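Local coordinates for protein pyruvate formate-lyase 2 (Archaeoglobus fulgidus, PDB 2F3O) that is a glycyl radical enzyme of unsettled function, related to pyruvate formate-lyase and glycerol dehydratase and probably acting as a lyase that uses an organic radical, at residues G658-T663 with A689-N694; V673-S678 with M716-M721. All coordinates share one frame; numbering follows the deposited sequence.

Interaction 1: residues G658-T663 with A689-N694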
ATOM      1  N   GLY A 658       6.784 -29.504  28.910  1.00 56.60           N
ATOM      2  CA  GLY A 658       6.496 -29.609  27.487  1.00 56.29           C
ATOM      3  C   GLY A 658       5.212 -30.369  27.264  1.00 56.12           C
ATOM      4  O   GLY A 658       4.204 -30.121  27.925  1.00 56.12           O
ATOM      5  N   VAL A 659       5.260 -31.325  26.349  1.00 55.96           N
ATOM      6  CA  VAL A 659       4.119 -32.188  26.112  1.00 55.65           C
ATOM      7  C   VAL A 659       4.333 -33.524  26.811  1.00 55.83           C
ATOM      8  O   VAL A 659       3.684 -34.522  26.485  1.00 56.03           O
ATOM      9  CB  VAL A 659       3.834 -32.367  24.609  1.00 55.33           C
ATOM     10  CG1 VAL A 659       3.386 -31.052  24.031  1.00 55.56           C
ATOM     11  CG2 VAL A 659       5.055 -32.862  23.872  1.00 54.74           C
ATOM     12  N   SER A 660       5.245 -33.533  27.781  1.00 55.77           N
ATOM     13  CA  SER A 660       5.523 -34.732  28.550  1.00 55.82           C
ATOM     14  C   SER A 660       4.664 -34.721  29.820  1.00 56.03           C
ATOM     15  O   SER A 660       4.457 -33.661  30.417  1.00 55.80           O
ATOM     16  CB  SER A 660       7.020 -34.833  28.875  1.00 55.85           C
ATOM     17  OG  SER A 660       7.837 -34.633  27.731  1.00 54.90           O
ATOM     18  N   PRO A 661       4.135 -35.898  30.217  1.00 56.41           N
ATOM     19  CA  PRO A 661       3.257 -36.084  31.373  1.00 56.62           C
ATOM     20  C   PRO A 661       3.867 -35.660  32.688  1.00 57.04           C
ATOM     21  O   PRO A 661       5.086 -35.501  32.779  1.00 56.86           O
ATOM     22  CB  PRO A 661       3.026 -37.597  31.401  1.00 56.57           C
ATOM     23  CG  PRO A 661       4.055 -38.188  30.532  1.00 56.03           C
ATOM     24  CD  PRO A 661       4.329 -37.169  29.495  1.00 56.51           C
ATOM     25  N   SER A 662       3.024 -35.489  33.703  1.00 57.72           N
ATOM     26  CA  SER A 662       3.518 -35.139  35.031  1.00 58.63           C
ATOM     27  C   SER A 662       4.472 -36.203  35.612  1.00 59.31           C
ATOM     28  O   SER A 662       4.488 -37.370  35.177  1.00 59.42           O
ATOM     29  CB  SER A 662       2.354 -34.861  35.978  1.00 58.52           C
ATOM     30  OG  SER A 662       1.789 -33.591  35.723  1.00 58.53           O
ATOM     31  N   THR A 663       5.291 -35.788  36.564  1.00 59.79           N
ATOM     32  CA  THR A 663       6.274 -36.683  37.136  1.00 60.42           C
ATOM     33  C   THR A 663       5.598 -37.829  37.899  1.00 61.15           C
ATOM     34  O   THR A 663       4.799 -37.607  38.813  1.00 61.12           O
ATOM     35  CB  THR A 663       7.240 -35.900  38.027  1.00 60.29           C
ATOM     36  OG1 THR A 663       7.922 -34.933  37.224  1.00 60.16           O
ATOM     37  CG2 THR A 663       8.254 -36.815  38.669  1.00 60.50           C
ATOM     38  N   ALA A 689       7.321 -28.412  19.906  1.00 47.99           N
ATOM     39  CA  ALA A 689       6.891 -29.068  21.145  1.00 48.77           C
ATOM     40  C   ALA A 689       8.036 -29.861  21.718  1.00 49.31           C
ATOM     41  O   ALA A 689       8.860 -30.368  20.976  1.00 49.68           O
ATOM     42  CB  ALA A 689       5.726 -29.981  20.899  1.00 48.40           C
ATOM     43  N   SER A 690       8.097 -29.964  23.037  1.00 50.09           N
ATOM     44  CA  SER A 690       9.136 -30.765  23.666  1.00 50.87           C
ATOM     45  C   SER A 690       8.588 -32.011  24.354  1.00 51.36           C
ATOM     46  O   SER A 690       7.875 -31.913  25.356  1.00 51.07           O
ATOM     47  CB  SER A 690       9.915 -29.940  24.673  1.00 50.93           C
ATOM     48  OG  SER A 690      10.650 -30.771  25.545  1.00 51.17           O
ATOM     49  N   LEU A 691       8.931 -33.171  23.802  1.00 52.05           N
ATOM     50  CA  LEU A 691       8.664 -34.452  24.442  1.00 53.02           C
ATOM     51  C   LEU A 691       9.979 -35.131  24.846  1.00 54.18           C
ATOM     52  O   LEU A 691      10.800 -35.462  23.982  1.00 54.38           O
ATOM     53  CB  LEU A 691       7.863 -35.363  23.516  1.00 52.63           C
ATOM     54  CG  LEU A 691       7.637 -36.788  24.000  1.00 52.13           C
ATOM     55  CD1 LEU A 691       6.826 -36.779  25.285  1.00 51.16           C
ATOM     56  CD2 LEU A 691       6.967 -37.617  22.916  1.00 52.19           C
ATOM     57  N   THR A 692      10.171 -35.337  26.151  1.00 55.18           N
ATOM     58  CA  THR A 692      11.365 -36.020  26.656  1.00 56.41           C
ATOM     59  C   THR A 692      11.035 -37.387  27.220  1.00 57.41           C
ATOM     60  O   THR A 692      10.196 -37.500  28.111  1.00 57.76           O
ATOM     61  CB  THR A 692      11.972 -35.251  27.794  1.00 56.19           C
ATOM     62  OG1 THR A 692      11.943 -33.862  27.478  1.00 56.48           O
ATOM     63  CG2 THR A 692      13.392 -35.709  28.041  1.00 56.10           C
ATOM     64  N   ILE A 693      11.706 -38.420  26.726  1.00 58.61           N
ATOM     65  CA  ILE A 693      11.487 -39.781  27.222  1.00 59.84           C
ATOM     66  C   ILE A 693      12.700 -40.311  27.998  1.00 60.48           C
ATOM     67  O   ILE A 693      13.770 -40.512  27.434  1.00 60.56           O
ATOM     68  CB  ILE A 693      11.075 -40.725  26.065  1.00 60.01           C
ATOM     69  CG1 ILE A 693       9.651 -40.402  25.625  1.00 59.57           C
ATOM     70  CG2 ILE A 693      11.151 -42.187  26.481  1.00 60.49           C
ATOM     71  CD1 ILE A 693       8.694 -40.338  26.791  1.00 57.97           C
ATOM     72  N   ASN A 694      12.535 -40.499  29.302  1.00 61.71           N
ATOM     73  CA  ASN A 694      13.638 -40.949  30.154  1.00 63.13           C
ATOM     74  C   ASN A 694      13.581 -42.441  30.447  1.00 64.18           C
ATOM     75  O   ASN A 694      12.615 -42.940  31.023  1.00 64.13           O
ATOM     76  CB  ASN A 694      13.676 -40.171  31.468  1.00 63.02           C
ATOM     77  CG  ASN A 694      14.098 -38.744  31.280  1.00 62.88           C
ATOM     78  OD1 ASN A 694      14.288 -38.288  30.158  1.00 63.00           O
ATOM     79  ND2 ASN A 694      14.248 -38.023  32.379  1.00 62.69           N
TER
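Gly658 and Ser690 approach to 4.8 Å between their CA atoms, and there the backbone N of Val659 donates to Ser690 O at 2.9 Å, with 161° at the hydrogen. In a second bond the donor comes from 689-694: Thr692 N reaches Ser660 OG at 2.9 Å, with 165° at the hydrogen. Ser660 OG is anti to its own carbonyl carbon and beside its backbone N (chi1 -49°), within reach of the Thr692 amide. The same oxygen lies beside Leu691 CD1, 3.4 Å away. Of the Val659 methyls, CG2 lies 3.8 Å from Leu691 CB, and Ala689 CB meets both, CG1 at 4.1 Å. Gly658 has positive phi, and a CB there would run into Ser690 O. Segment 689-694 has further partners: Ser690 OG bonds to Ala751 O, next to Gly752, the predicted radical glycine, and Thr692 OG1 to Gln724 NE2. One backbone bond and one side-chain-to-backbone bond thus join an irregular loop to the entrance of strand 692-696; the serine oxygen accepts the Thr692 amide, a role a backbone carbonyl often has between neighbouring strands.

Interaction 2: residues V673-S678 with M716-M721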
ATOM      1  N   VAL A 673       3.171 -43.362  26.744  1.00 58.47           N
ATOM      2  CA  VAL A 673       3.413 -41.920  26.856  1.00 57.59           C
ATOM      3  C   VAL A 673       3.380 -41.287  25.464  1.00 57.13           C
ATOM      4  O   VAL A 673       2.759 -40.235  25.244  1.00 56.55           O
ATOM      5  CB  VAL A 673       4.760 -41.625  27.535  1.00 57.27           C
ATOM      6  CG1 VAL A 673       5.077 -40.169  27.463  1.00 56.94           C
ATOM      7  CG2 VAL A 673       4.713 -42.053  28.969  1.00 57.28           C
ATOM      8  N   ILE A 674       4.025 -41.977  24.530  1.00 56.46           N
ATOM      9  CA  ILE A 674       4.094 -41.539  23.156  1.00 56.14           C
ATOM     10  C   ILE A 674       2.706 -41.513  22.486  1.00 56.43           C
ATOM     11  O   ILE A 674       2.385 -40.568  21.761  1.00 56.87           O
ATOM     12  CB  ILE A 674       5.115 -42.381  22.393  1.00 55.73           C
ATOM     13  CG1 ILE A 674       6.489 -42.155  23.005  1.00 55.29           C
ATOM     14  CG2 ILE A 674       5.130 -42.034  20.933  1.00 55.50           C
ATOM     15  CD1 ILE A 674       7.538 -43.082  22.487  1.00 55.50           C
ATOM     16  N   ASN A 675       1.871 -42.515  22.770  1.00 56.42           N
ATOM     17  CA  ASN A 675       0.507 -42.557  22.232  1.00 56.00           C
ATOM     18  C   ASN A 675      -0.306 -41.387  22.757  1.00 55.92           C
ATOM     19  O   ASN A 675      -0.985 -40.714  21.988  1.00 55.79           O
ATOM     20  CB  ASN A 675      -0.188 -43.882  22.557  1.00 55.72           C
ATOM     21  CG  ASN A 675       0.283 -45.020  21.674  1.00 55.92           C
ATOM     22  OD1 ASN A 675      -0.342 -45.326  20.663  1.00 56.76           O
ATOM     23  ND2 ASN A 675       1.397 -45.642  22.038  1.00 55.48           N
ATOM     24  N   SER A 676      -0.188 -41.137  24.057  1.00 55.86           N
ATOM     25  CA  SER A 676      -0.816 -39.991  24.697  1.00 56.21           C
ATOM     26  C   SER A 676      -0.379 -38.664  24.084  1.00 56.18           C
ATOM     27  O   SER A 676      -1.222 -37.812  23.792  1.00 56.34           O
ATOM     28  CB  SER A 676      -0.485 -39.964  26.191  1.00 56.41           C
ATOM     29  OG  SER A 676      -1.503 -40.556  26.969  1.00 57.10           O
ATOM     30  N   ALA A 677       0.935 -38.504  23.892  1.00 55.89           N
ATOM     31  CA  ALA A 677       1.518 -37.265  23.360  1.00 55.20           C
ATOM     32  C   ALA A 677       1.149 -37.041  21.904  1.00 54.83           C
ATOM     33  O   ALA A 677       1.016 -35.904  21.461  1.00 54.90           O
ATOM     34  CB  ALA A 677       3.035 -37.242  23.541  1.00 54.84           C
ATOM     35  N   SER A 678       0.938 -38.126  21.167  1.00 54.20           N
ATOM     36  CA  SER A 678       0.620 -38.003  19.759  1.00 53.82           C
ATOM     37  C   SER A 678      -0.869 -37.808  19.531  1.00 53.70           C
ATOM     38  O   SER A 678      -1.350 -37.968  18.421  1.00 53.81           O
ATOM     39  CB  SER A 678       1.088 -39.235  19.005  1.00 53.82           C
ATOM     40  OG  SER A 678       0.110 -40.254  19.059  1.00 53.90           O
ATOM     41  N   MET A 716       7.100 -41.761  14.928  1.00 58.01           N
ATOM     42  CA  MET A 716       6.920 -41.299  13.574  1.00 57.95           C
ATOM     43  C   MET A 716       5.559 -41.722  13.055  1.00 57.77           C
ATOM     44  O   MET A 716       4.818 -40.899  12.507  1.00 57.82           O
ATOM     45  CB  MET A 716       8.011 -41.868  12.685  1.00 57.72           C
ATOM     46  CG  MET A 716       7.896 -41.450  11.256  1.00 57.91           C
ATOM     47  SD  MET A 716       9.354 -41.990  10.380  1.00 58.65           S
ATOM     48  CE  MET A 716      10.612 -41.180  11.349  1.00 57.85           C
ATOM     49  N   GLU A 717       5.236 -43.000  13.248  1.00 57.61           N
ATOM     50  CA  GLU A 717       3.976 -43.576  12.786  1.00 57.40           C
ATOM     51  C   GLU A 717       2.756 -42.952  13.467  1.00 56.61           C
ATOM     52  O   GLU A 717       1.740 -42.706  12.833  1.00 56.43           O
ATOM     53  CB  GLU A 717       3.979 -45.089  12.988  1.00 57.62           C
ATOM     54  CG  GLU A 717       2.931 -45.825  12.160  1.00 60.05           C
ATOM     55  CD  GLU A 717       3.060 -45.566  10.647  1.00 63.10           C
ATOM     56  OE1 GLU A 717       2.020 -45.267  10.002  1.00 63.37           O
ATOM     57  OE2 GLU A 717       4.194 -45.661  10.101  1.00 63.64           O
ATOM     58  N   LEU A 718       2.882 -42.660  14.754  1.00 56.09           N
ATOM     59  CA  LEU A 718       1.787 -42.062  15.531  1.00 55.54           C
ATOM     60  C   LEU A 718       1.717 -40.548  15.404  1.00 55.14           C
ATOM     61  O   LEU A 718       0.810 -39.928  15.952  1.00 54.90           O
ATOM     62  CB  LEU A 718       1.894 -42.432  17.017  1.00 55.40           C
ATOM     63  CG  LEU A 718       1.686 -43.901  17.393  1.00 55.16           C
ATOM     64  CD1 LEU A 718       2.288 -44.188  18.773  1.00 53.71           C
ATOM     65  CD2 LEU A 718       0.197 -44.291  17.301  1.00 54.74           C
ATOM     66  N   GLY A 719       2.687 -39.964  14.706  1.00 54.67           N
ATOM     67  CA  GLY A 719       2.670 -38.547  14.386  1.00 54.01           C
ATOM     68  C   GLY A 719       2.928 -37.608  15.542  1.00 53.22           C
ATOM     69  O   GLY A 719       2.072 -36.814  15.927  1.00 53.43           O
ATOM     70  N   VAL A 720       4.114 -37.683  16.102  1.00 52.61           N
ATOM     71  CA  VAL A 720       4.480 -36.729  17.128  1.00 52.03           C
ATOM     72  C   VAL A 720       5.404 -35.697  16.443  1.00 51.66           C
ATOM     73  O   VAL A 720       5.868 -35.937  15.330  1.00 51.63           O
ATOM     74  CB  VAL A 720       5.083 -37.485  18.338  1.00 51.95           C
ATOM     75  CG1 VAL A 720       6.607 -37.486  18.321  1.00 51.70           C
ATOM     76  CG2 VAL A 720       4.548 -36.948  19.621  1.00 51.74           C
ATOM     77  N   MET A 721       5.626 -34.533  17.044  1.00 51.12           N
ATOM     78  CA  MET A 721       6.468 -33.539  16.379  1.00 50.58           C
ATOM     79  C   MET A 721       7.921 -33.752  16.743  1.00 50.44           C
ATOM     80  O   MET A 721       8.799 -33.797  15.882  1.00 50.36           O
ATOM     81  CB  MET A 721       6.053 -32.111  16.746  1.00 50.68           C
ATOM     82  CG  MET A 721       6.837 -31.033  15.989  1.00 50.38           C
ATOM     83  SD  MET A 721       6.185 -29.356  16.168  1.00 50.13           S
ATOM     84  CE  MET A 721       4.665 -29.464  15.249  1.00 50.12           C
TER
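Leu718 lies against the side chain of Asn675, its CD1 over the face of the amide. Leu718 CD1 is 3.4 Å from Asn675 OD1 and 3.6 Å from Asn675 CG, and CD2 also stands near OD1. The amide is held through its nitrogen, since Asn675 ND2 bonds to Thr671 O one turn back in helix 670-677. An alanine at Asn675 would probably leave Leu718 CD1 and CD2 without their flat partner and Thr671 O without its side-chain donor.

Purely apolar contacts flank this pair. Ile674 CG2 touches the same Leu718 CD1 at 4.2 Å, the two side chains crossing at about a right angle, and Val720 CG2 lies 4.2 Å from Ala677 CB. Phe400, on a central strand, also meets Val720.

Near the C-terminal ends of the helices Ser678, the first residue beyond helical phi/psi, meets Leu718, with CB close to Leu718 O. Its OG sits between its backbone N and carbonyl carbon (chi1 86°), near Leu718 CB at 3.5 Å. On the partner segment Gly719 closes its helix in a Schellman motif, with a positive phi of 72° that favours glycine.

The contact thus rests largely on Leu718 and Val720 fitting against Ile674, Asn675, Ala677 and Ser678, joining the C-terminal ends of two helices.

In the fold
Interactions 1 and 2 lie with centres 11 Å apart, and all four segments belong to the glycine-radical domain family. They alternate in sequence: 658-663, 673-678, 689-694, then 716-721. Val673 CG1 packs on Pro661 CD and Ile693 CD1, both at 3.7 Å, and Ala677 CB lies 4.0 Å from Leu691 CD2. Segment 689-694 runs into strand 692-696, outermost in the five-stranded mixed sheet; its parallel neighbour, strand 722-728, follows directly after interaction 2. Helix 670-677 thus packs on one side against the loop and the sheet's margin, and at its C-terminal end against the end of helix 704-717, making one packed region of the domain predicted to carry the radical glycine.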